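Local coordinates for protein galactonate dehydratase (Zobellia galactanivorans, PDB 5OLC) that belongs to the mandelate racemase / muconate lactonizing enzyme family of the enolase superfamily and carries a barrel-type C-terminal domain, at residues Phe168-Met173 with Arg198-Ser203; Ile224-Glu229 with Pro249-Glu254. One frame throughout, in Å; residues are numbered along the deposited sequence.

Contact 1: residues Phe168-Met173 with Arg198-Ser203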
# COMPACT_ATOMS: atom_id res chain seq x y z
N PHE A 168 43.96 -15.60 -4.58
CA PHE A 168 42.59 -15.15 -4.31
C PHE A 168 42.36 -13.68 -4.60
O PHE A 168 43.21 -12.84 -4.28
CB PHE A 168 42.15 -15.50 -2.88
CG PHE A 168 41.94 -16.97 -2.65
CD1 PHE A 168 40.70 -17.57 -2.91
CD2 PHE A 168 42.96 -17.77 -2.16
CE1 PHE A 168 40.50 -18.94 -2.70
CE2 PHE A 168 42.75 -19.14 -1.94
CZ PHE A 168 41.53 -19.71 -2.21
N LYS A 169 41.22 -13.38 -5.25
CA LYS A 169 40.82 -12.03 -5.67
C LYS A 169 39.92 -11.35 -4.63
O LYS A 169 39.74 -10.13 -4.67
CB LYS A 169 40.13 -12.09 -7.05
CG LYS A 169 40.83 -12.93 -8.13
CD LYS A 169 42.08 -12.26 -8.75
CE LYS A 169 42.70 -13.08 -9.86
NZ LYS A 169 43.52 -14.23 -9.35
N ALA A 170 39.37 -12.15 -3.70
CA ALA A 170 38.46 -11.70 -2.65
C ALA A 170 38.57 -12.57 -1.40
O ALA A 170 38.88 -13.76 -1.49
CB ALA A 170 37.03 -11.72 -3.15
N THR A 171 38.28 -11.97 -0.22
CA THR A 171 38.29 -12.69 1.05
C THR A 171 37.16 -12.23 1.98
O THR A 171 36.90 -11.03 2.09
CB THR A 171 39.69 -12.66 1.72
OG1 THR A 171 39.67 -13.48 2.90
CG2 THR A 171 40.18 -11.25 2.05
N LYS A 172 36.49 -13.20 2.65
CA LYS A 172 35.39 -12.93 3.58
C LYS A 172 35.81 -13.14 5.03
O LYS A 172 36.15 -14.26 5.44
CB LYS A 172 34.13 -13.73 3.23
CG LYS A 172 32.89 -13.30 4.01
CD LYS A 172 31.72 -14.20 3.73
CE LYS A 172 31.60 -15.34 4.71
NZ LYS A 172 30.52 -16.29 4.32
N MET A 173 35.75 -12.06 5.81
CA MET A 173 36.12 -12.06 7.23
C MET A 173 34.91 -12.07 8.17
O MET A 173 33.86 -11.51 7.84
CB MET A 173 37.06 -10.88 7.53
CG MET A 173 36.46 -9.52 7.29
SD MET A 173 37.49 -8.20 7.92
CE MET A 173 37.36 -8.50 9.73
N ARG A 198 39.34 -7.66 -3.05
CA ARG A 198 38.00 -7.43 -2.50
C ARG A 198 37.90 -8.02 -1.08
O ARG A 198 38.52 -9.04 -0.79
CB ARG A 198 36.91 -8.06 -3.38
CG ARG A 198 36.63 -7.32 -4.68
CD ARG A 198 35.43 -7.90 -5.44
NE ARG A 198 35.45 -9.35 -5.63
CZ ARG A 198 36.12 -9.99 -6.59
NH1 ARG A 198 36.87 -9.30 -7.44
NH2 ARG A 198 36.07 -11.31 -6.67
N LEU A 199 37.11 -7.38 -0.22
CA LEU A 199 36.94 -7.80 1.16
C LEU A 199 35.47 -7.68 1.59
O LEU A 199 34.85 -6.63 1.37
CB LEU A 199 37.88 -6.96 2.05
CG LEU A 199 37.83 -7.14 3.56
CD1 LEU A 199 38.47 -8.46 3.99
CD2 LEU A 199 38.54 -6.01 4.25
N MET A 200 34.91 -8.75 2.20
CA MET A 200 33.52 -8.80 2.68
C MET A 200 33.47 -9.11 4.18
O MET A 200 34.33 -9.84 4.67
CB MET A 200 32.70 -9.85 1.91
CG MET A 200 32.61 -9.62 0.42
SD MET A 200 34.01 -10.26 -0.53
CE MET A 200 33.66 -11.93 -0.51
N ILE A 201 32.45 -8.57 4.89
CA ILE A 201 32.27 -8.78 6.33
C ILE A 201 31.01 -9.64 6.62
O ILE A 201 29.98 -9.47 5.96
CB ILE A 201 32.30 -7.45 7.14
CG1 ILE A 201 31.24 -6.44 6.64
CG2 ILE A 201 33.69 -6.84 7.08
CD1 ILE A 201 30.80 -5.39 7.65
N ASP A 202 31.12 -10.58 7.57
CA ASP A 202 30.04 -11.48 7.96
C ASP A 202 29.78 -11.42 9.47
O ASP A 202 30.62 -11.86 10.26
CB ASP A 202 30.34 -12.92 7.50
CG ASP A 202 29.28 -13.97 7.82
OD1 ASP A 202 28.11 -13.59 8.12
OD2 ASP A 202 29.60 -15.18 7.76
N SER A 203 28.61 -10.89 9.86
CA SER A 203 28.21 -10.73 11.25
C SER A 203 27.76 -12.03 11.90
O SER A 203 28.12 -12.28 13.04
CB SER A 203 27.10 -9.69 11.37
OG SER A 203 26.43 -9.75 12.62
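Met173 holds CG between its own backbone N and carbonyl carbon (chi1 62°). In this position the chain lies side by side with Ile201, and Met173 CG is 3.9 Å from Ile201 CG2. Lys172 has CG anti to its backbone N (chi1 -169°) and crosses Met200 at about a right angle. Lys172 CG lies 4.0 Å from Met200 CB. Further out the lysine chain bends at chi3, and NZ of Lys172 reaches OD2 of Asp202 at 3.7 Å, a long salt bridge. Glu228 and Glu337 also form salt bridges with this NZ, so three carboxylates gather round one buried lysine. On the face with Met173, Thr171 CG2 packs 3.8 Å from Leu199 CD1, the two side chains pointing the same way. Ile186 and Ile189 of helix 179-193 add to this apolar layer. On the opposite face, the Arg198 guanidinium has Lys169 O 4.0 Å above its plane, over its centre. Its NH2 pairs with Glu138. Five backbone hydrogen bonds fix the register. They start with Arg198 N to Lys169 O (3.0 Å) and end with Asp202 N to Met173 O (2.9 Å). Thr171 and Met173 each give and take one. The strands run parallel and are joined through helix 179-193. This is the beta-alpha-beta unit that recurs round a TIM-type barrel, here in the enolase C-terminal-like domain.

Contact 2: residues Ile224-Glu229 with Pro249-Glu254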
# COMPACT_ATOMS: atom_id res chain seq x y z
N ILE A 224 34.13 -2.16 1.38
CA ILE A 224 33.57 -3.48 1.65
C ILE A 224 32.66 -3.90 0.52
O ILE A 224 31.72 -3.17 0.18
CB ILE A 224 32.93 -3.60 3.07
CG1 ILE A 224 33.91 -3.14 4.19
CG2 ILE A 224 32.38 -5.01 3.32
CD1 ILE A 224 35.37 -3.75 4.17
N SER A 225 32.96 -5.06 -0.10
CA SER A 225 32.21 -5.62 -1.22
C SER A 225 30.77 -5.99 -0.83
O SER A 225 29.87 -5.78 -1.64
CB SER A 225 32.96 -6.77 -1.87
OG SER A 225 34.16 -6.27 -2.43
N TRP A 226 30.56 -6.50 0.40
CA TRP A 226 29.22 -6.79 0.92
C TRP A 226 29.22 -7.11 2.43
O TRP A 226 30.24 -7.51 2.98
CB TRP A 226 28.43 -7.85 0.11
CG TRP A 226 28.78 -9.28 0.35
CD1 TRP A 226 28.54 -10.01 1.48
CD2 TRP A 226 29.28 -10.21 -0.62
NE1 TRP A 226 28.94 -11.31 1.30
CE2 TRP A 226 29.41 -11.46 0.02
CE3 TRP A 226 29.71 -10.09 -1.95
CZ2 TRP A 226 29.93 -12.58 -0.63
CZ3 TRP A 226 30.21 -11.21 -2.60
CH2 TRP A 226 30.31 -12.44 -1.94
N PHE A 227 28.04 -6.95 3.07
CA PHE A 227 27.80 -7.26 4.46
C PHE A 227 26.84 -8.45 4.52
O PHE A 227 25.66 -8.33 4.18
CB PHE A 227 27.28 -6.03 5.23
CG PHE A 227 27.27 -6.09 6.75
CD1 PHE A 227 27.70 -7.23 7.42
CD2 PHE A 227 26.80 -5.01 7.50
CE1 PHE A 227 27.67 -7.29 8.81
CE2 PHE A 227 26.78 -5.07 8.90
CZ PHE A 227 27.21 -6.21 9.54
N GLU A 228 27.38 -9.62 4.93
CA GLU A 228 26.68 -10.89 5.05
C GLU A 228 26.00 -11.04 6.40
O GLU A 228 26.59 -10.74 7.44
CB GLU A 228 27.63 -12.07 4.78
CG GLU A 228 26.92 -13.30 4.24
CD GLU A 228 27.81 -14.49 3.93
OE1 GLU A 228 28.62 -14.39 2.99
OE2 GLU A 228 27.67 -15.54 4.61
N GLU A 229 24.73 -11.51 6.36
CA GLU A 229 23.84 -11.72 7.51
C GLU A 229 24.00 -10.60 8.60
O GLU A 229 24.38 -10.91 9.73
CB GLU A 229 24.03 -13.16 8.06
CG GLU A 229 23.50 -14.25 7.15
CD GLU A 229 22.02 -14.58 7.27
OE1 GLU A 229 21.61 -15.11 8.33
OE2 GLU A 229 21.28 -14.39 6.27
N PRO A 249 26.78 -3.23 -0.05
CA PRO A 249 25.68 -4.15 -0.41
C PRO A 249 25.36 -5.16 0.67
O PRO A 249 26.25 -5.63 1.37
CB PRO A 249 26.18 -4.82 -1.69
CG PRO A 249 27.19 -3.88 -2.23
CD PRO A 249 27.88 -3.33 -1.03
N ILE A 250 24.06 -5.44 0.86
CA ILE A 250 23.54 -6.31 1.92
C ILE A 250 23.26 -7.72 1.41
O ILE A 250 22.50 -7.90 0.46
CB ILE A 250 22.32 -5.65 2.63
CG1 ILE A 250 22.64 -4.21 3.16
CG2 ILE A 250 21.71 -6.54 3.72
CD1 ILE A 250 23.82 -4.03 4.20
N SER A 251 23.91 -8.71 2.04
CA SER A 251 23.80 -10.14 1.74
C SER A 251 22.98 -10.83 2.80
O SER A 251 23.01 -10.42 3.96
CB SER A 251 25.18 -10.78 1.73
OG SER A 251 25.63 -11.00 0.41
N GLY A 252 22.28 -11.89 2.40
CA GLY A 252 21.46 -12.66 3.32
C GLY A 252 20.67 -13.76 2.67
O GLY A 252 20.46 -13.75 1.46
N GLY A 253 20.23 -14.71 3.47
CA GLY A 253 19.43 -15.83 2.99
C GLY A 253 20.00 -17.17 3.38
O GLY A 253 19.40 -18.19 3.04
N GLU A 254 21.16 -17.18 4.10
CA GLU A 254 21.80 -18.42 4.60
C GLU A 254 20.69 -19.27 5.21
O GLU A 254 20.46 -20.40 4.78
CB GLU A 254 22.78 -18.11 5.73
CG GLU A 254 24.15 -17.58 5.35
CD GLU A 254 25.13 -17.62 6.51
OE1 GLU A 254 25.87 -16.62 6.69
OE2 GLU A 254 25.14 -18.62 7.26
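Ser225 meets Pro249 through its carbonyl: Ser225 O lies 3.2 Å from Pro249 CD, with CG of the same ring almost as near. The two segments belong to neighbouring parallel barrel strands, joined by helix 236-245 in a beta-alpha-beta unit. Trp226 comes next. Its CG sits between the backbone N and the carbonyl carbon (chi1 79°), and one face of the indole is turned to Ser251. Ser251 OG stands 3.3 Å above the plane of the Trp226 ring, offset toward its rim near CD1. This is packing against the ring face; the hydroxyl is hydrogen-bonded to Gln275. Tyr140 meets the Trp226 ring edge-to-face. Phe227 carries the two firm backbone bonds. Its N donates to Pro249 O at 2.8 Å, nearly along the C=O axis. Phe227 O accepts from Ser251 N, also at 2.8 Å, but from above the carbonyl plane. Phe227 CB touches Ile250 CD1 at 4.1 Å, and the ring leads away from the other strand. Ile250 packs on Tyr239 and Leu242 of the linking helix. Glu228 points the other way. Its OE2 lies 3.0 Å from OE1 of Glu254, with the two carboxylate planes 88° apart. Both atoms are acceptors, and Lys172 forms a salt bridge with Glu228 OE2. Carboxylates at these strand ends are consistent with the enolase superfamily, in which this end of the barrel commonly holds a metal. At Glu229 the strand has ended. Its N makes a weak bond to Ser251 O. Its chain bends at chi2, packs CG against the Glu254 carboxylate, and sets OE2 3.0 Å from Gly253 N, whose N-H points almost straight at that oxygen (167°).

From the N terminus, the chain builds a three-stranded antiparallel sheet before it reaches 168-173. It then runs through helix 179-193 and returns at 198-203, where contact 1 closes its loop. Helix 209-219 then carries it to 224-229. Helix 236-245 follows, and contact 2 closes at 249-254. The two loops lie in series and neither nest nor cross. Their centres are about 10 Å apart. Strands 198-202 and 224-228 are neighbours, so the two contacts merge into one run of four adjacent parallel strands. Probable backbone hydrogen bonds form this seam: Leu199 O to Ser225 N at 2.9 Å and Ile201 O to Glu228 N at 2.8 Å. Together the contacts build one arc of the barrel wall.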